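Local structure of beta-phosphoglucomutase (Bacteroides vulgatus, 3DV9) at residues E189-A197 / L213-A223. The protein probably interconverts beta-glucose 1-phosphate and glucose 6-phosphate as a magnesium-dependent phosphomutase of the haloacid dehalogenase superfamily. Sequence-based numbering, arbitrary orientation.
Sequences ENAPLGVQA and LHDNVLLNEGA. With MG (magnesium ion), chain B.
Leu218 drives its CD2 methyl against the turn that starts helix 192-197, lying 3.3 Å from Pro192 N and equally close to the carbonyl carbon of Ala191. Two parallel crossovers of the Rossmann-like haloacid dehalogenase core meet here: helix 192-197 follows strand 185-189, helix 215-219 follows strand 204-208, and their short axes run nearly parallel, 21° apart at 9.1 Å. That separation suits direct apolar packing. The Pro192 ring lies side by side with Val217, CG to CG1 3.6 Å, while the Leu213 side chain crosses the ring at about a right angle, bringing CD1 to Pro192 CD. Val195 turns CG1, anti to its own N (chi1 173°), toward the type I turn Leu219-Gly222 and the residue that follows it, where Glu221 CB and Ala223 N each lie 3.7 Å away. Beside it, Glu221 sets CG 3.4 Å from Pro192 O, and the bend at chi2 (-56°) then brings the carboxylate across the Gln196 side chain. A glycine in place of Glu221 would probably open a gap beside Val195 CG1 and Pro192 O and bare the aliphatic part of Gln196. Strand 204-208 lies beneath, with Ala207 touching Val195, Leu218 and Ala223. One layer further out, the packed turn leads directly to the metal: Asn190 shares magnesium with Asp29, Asp31 and Glu65. Glu189 backs this site from the second shell, its OE2 paired with Lys165 and its OE1 accepting from a magnesium-bound water at 2.6 Å. That same OE1 receives Asn190 N on its anti lone pair, and Asn190 OD1 reaches magnesium at 2.3 Å.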
loop_
_atom_site.group_PDB
_atom_site.type_symbol
_atom_site.label_atom_id
_atom_site.label_comp_id
_atom_site.label_asym_id
_atom_site.label_seq_id
_atom_site.Cartn_x
_atom_site.Cartn_y
_atom_site.Cartn_z
ATOM N N GLU A 189 2.428 -0.501 4.634
ATOM C CA GLU A 189 2.335 0.528 3.603
ATOM C C GLU A 189 3.680 1.219 3.359
ATOM O O GLU A 189 4.508 1.311 4.287
ATOM C CB GLU A 189 1.263 1.550 3.998
ATOM C CG GLU A 189 -0.067 1.178 3.351
ATOM C CD GLU A 189 -0.122 1.541 1.817
ATOM O OE1 GLU A 189 0.915 1.975 1.222
ATOM O OE2 GLU A 189 -1.205 1.374 1.203
ATOM N N ASN A 190 3.858 1.783 2.153
ATOM C CA ASN A 190 5.137 2.486 1.864
ATOM C C ASN A 190 4.933 3.926 1.381
ATOM O O ASN A 190 5.921 4.606 1.128
ATOM C CB ASN A 190 5.941 1.731 0.791
ATOM C CG ASN A 190 5.249 1.778 -0.567
ATOM O OD1 ASN A 190 4.055 1.519 -0.659
ATOM N ND2 ASN A 190 5.955 2.203 -1.584
ATOM N N ALA A 191 3.678 4.368 1.248
ATOM C CA ALA A 191 3.406 5.686 0.658
ATOM C C ALA A 191 2.514 6.530 1.581
ATOM O O ALA A 191 1.729 5.977 2.320
ATOM C CB ALA A 191 2.730 5.519 -0.672
ATOM N N PRO A 192 2.649 7.864 1.520
ATOM C CA PRO A 192 1.899 8.679 2.465
ATOM C C PRO A 192 0.391 8.470 2.310
ATOM O O PRO A 192 -0.312 8.402 3.302
ATOM C CB PRO A 192 2.272 10.132 2.087
ATOM C CG PRO A 192 2.876 10.046 0.750
ATOM C CD PRO A 192 3.540 8.683 0.686
ATOM N N LEU A 193 -0.131 8.413 1.089
ATOM C CA LEU A 193 -1.608 8.290 0.951
ATOM C C LEU A 193 -2.116 6.908 1.398
ATOM O O LEU A 193 -3.228 6.788 1.919
ATOM C CB LEU A 193 -2.058 8.543 -0.483
ATOM C CG LEU A 193 -1.799 9.961 -1.011
ATOM C CD1 LEU A 193 -2.120 10.012 -2.486
ATOM C CD2 LEU A 193 -2.579 11.000 -0.237
ATOM N N GLY A 194 -1.253 5.898 1.258
ATOM C CA GLY A 194 -1.513 4.524 1.753
ATOM C C GLY A 194 -1.550 4.485 3.281
ATOM O O GLY A 194 -2.462 3.906 3.870
ATOM N N VAL A 195 -0.565 5.130 3.908
ATOM C CA VAL A 195 -0.505 5.239 5.358
ATOM C C VAL A 195 -1.783 5.945 5.833
ATOM O O VAL A 195 -2.428 5.505 6.768
ATOM C CB VAL A 195 0.747 5.970 5.845
ATOM C CG1 VAL A 195 0.663 6.203 7.335
ATOM C CG2 VAL A 195 1.996 5.083 5.521
ATOM N N GLN A 196 -2.128 7.045 5.163
ATOM C CA GLN A 196 -3.322 7.823 5.546
ATOM C C GLN A 196 -4.582 6.947 5.535
ATOM O O GLN A 196 -5.427 7.043 6.454
ATOM C CB GLN A 196 -3.477 9.012 4.585
ATOM C CG GLN A 196 -4.571 9.943 5.036
ATOM C CD GLN A 196 -4.708 11.155 4.145
ATOM O OE1 GLN A 196 -3.763 11.561 3.452
ATOM N NE2 GLN A 196 -5.897 11.730 4.144
ATOM N N ALA A 197 -4.714 6.127 4.488
ATOM C CA ALA A 197 -5.873 5.207 4.319
ATOM C C ALA A 197 -5.920 4.180 5.460
ATOM O O ALA A 197 -7.005 3.934 6.022
ATOM C CB ALA A 197 -5.807 4.489 2.971
ATOM N N LEU A 213 11.200 9.308 -0.864
ATOM C CA LEU A 213 10.621 10.316 0.037
ATOM C C LEU A 213 11.231 10.263 1.433
ATOM O O LEU A 213 11.763 9.237 1.857
ATOM C CB LEU A 213 9.085 10.163 0.133
ATOM C CG LEU A 213 8.345 10.146 -1.234
ATOM C CD1 LEU A 213 6.814 10.000 -1.016
ATOM C CD2 LEU A 213 8.669 11.361 -2.081
ATOM N N HIS A 214 11.158 11.394 2.137
ATOM C CA HIS A 214 11.629 11.453 3.531
ATOM C C HIS A 214 10.715 10.663 4.460
ATOM O O HIS A 214 9.495 10.656 4.250
ATOM C CB HIS A 214 11.692 12.913 4.013
ATOM C CG HIS A 214 12.542 13.111 5.243
ATOM N ND1 HIS A 214 12.061 12.974 6.527
ATOM C CD2 HIS A 214 13.832 13.487 5.368
ATOM C CE1 HIS A 214 13.024 13.232 7.393
ATOM N NE2 HIS A 214 14.121 13.531 6.714
ATOM N N ASP A 215 11.297 10.016 5.469
ATOM C CA ASP A 215 10.516 9.318 6.500
ATOM C C ASP A 215 9.386 10.180 7.000
ATOM O O ASP A 215 8.296 9.670 7.261
ATOM C CB ASP A 215 11.363 8.893 7.705
ATOM C CG ASP A 215 12.315 7.725 7.379
ATOM O OD1 ASP A 215 12.170 7.089 6.295
ATOM O OD2 ASP A 215 13.217 7.452 8.203
ATOM N N ASN A 216 9.649 11.488 7.186
ATOM C CA ASN A 216 8.590 12.354 7.756
ATOM C C ASN A 216 7.278 12.374 6.970
ATOM O O ASN A 216 6.199 12.557 7.538
ATOM C CB ASN A 216 9.119 13.782 8.002
ATOM C CG ASN A 216 10.181 13.835 9.110
ATOM O OD1 ASN A 216 10.495 12.828 9.770
ATOM N ND2 ASN A 216 10.765 15.019 9.302
ATOM N N VAL A 217 7.360 12.152 5.669
ATOM C CA VAL A 217 6.197 12.125 4.800
ATOM C C VAL A 217 5.245 10.997 5.220
ATOM O O VAL A 217 4.030 11.118 5.117
ATOM C CB VAL A 217 6.667 11.950 3.321
ATOM C CG1 VAL A 217 5.535 11.850 2.391
ATOM C CG2 VAL A 217 7.535 13.142 2.902
ATOM N N LEU A 218 5.833 9.915 5.723
ATOM C CA LEU A 218 5.078 8.738 6.172
ATOM C C LEU A 218 4.621 8.892 7.623
ATOM O O LEU A 218 3.446 8.630 7.978
ATOM C CB LEU A 218 5.954 7.492 6.016
ATOM C CG LEU A 218 6.326 7.187 4.552
ATOM C CD1 LEU A 218 7.245 5.939 4.470
ATOM C CD2 LEU A 218 5.137 7.033 3.603
ATOM N N LEU A 219 5.548 9.300 8.487
ATOM C CA LEU A 219 5.246 9.541 9.882
ATOM C C LEU A 219 4.124 10.575 10.067
ATOM O O LEU A 219 3.299 10.424 10.967
ATOM C CB LEU A 219 6.500 10.030 10.613
ATOM C CG LEU A 219 7.653 8.996 10.661
ATOM C CD1 LEU A 219 8.903 9.654 11.175
ATOM C CD2 LEU A 219 7.229 7.807 11.564
ATOM N N ASN A 220 4.102 11.607 9.212
ATOM C CA ASN A 220 3.114 12.688 9.342
ATOM C C ASN A 220 1.704 12.285 8.992
ATOM O O ASN A 220 0.750 13.042 9.267
ATOM C CB ASN A 220 3.503 13.873 8.481
ATOM C CG ASN A 220 4.634 14.685 9.080
ATOM O OD1 ASN A 220 4.957 14.554 10.261
ATOM N ND2 ASN A 220 5.245 15.529 8.258
ATOM N N GLU A 221 1.564 11.111 8.371
ATOM C CA GLU A 221 0.261 10.549 8.080
ATOM C C GLU A 221 -0.231 9.606 9.194
ATOM O O GLU A 221 -1.281 8.957 9.044
ATOM C CB GLU A 221 0.280 9.863 6.700
ATOM C CG GLU A 221 0.550 10.838 5.553
ATOM C CD GLU A 221 -0.438 12.003 5.499
ATOM O OE1 GLU A 221 -1.606 11.843 5.937
ATOM O OE2 GLU A 221 -0.021 13.081 5.016
ATOM N N GLY A 222 0.536 9.541 10.287
ATOM C CA GLY A 222 0.125 8.830 11.517
ATOM C C GLY A 222 0.578 7.367 11.561
ATOM O O GLY A 222 0.016 6.589 12.289
ATOM N N ALA A 223 1.633 6.994 10.830
ATOM C CA ALA A 223 2.118 5.588 10.877
ATOM C C ALA A 223 2.426 5.251 12.321
ATOM O O ALA A 223 3.055 6.060 13.061
ATOM C CB ALA A 223 3.407 5.412 10.065
HETATM MG MG MG B . 2.672 1.403 -2.470
HETATM O O HOH W 1 1.060 2.705 -1.261
HETATM O O HOH W 2 0.955 1.631 -3.666
#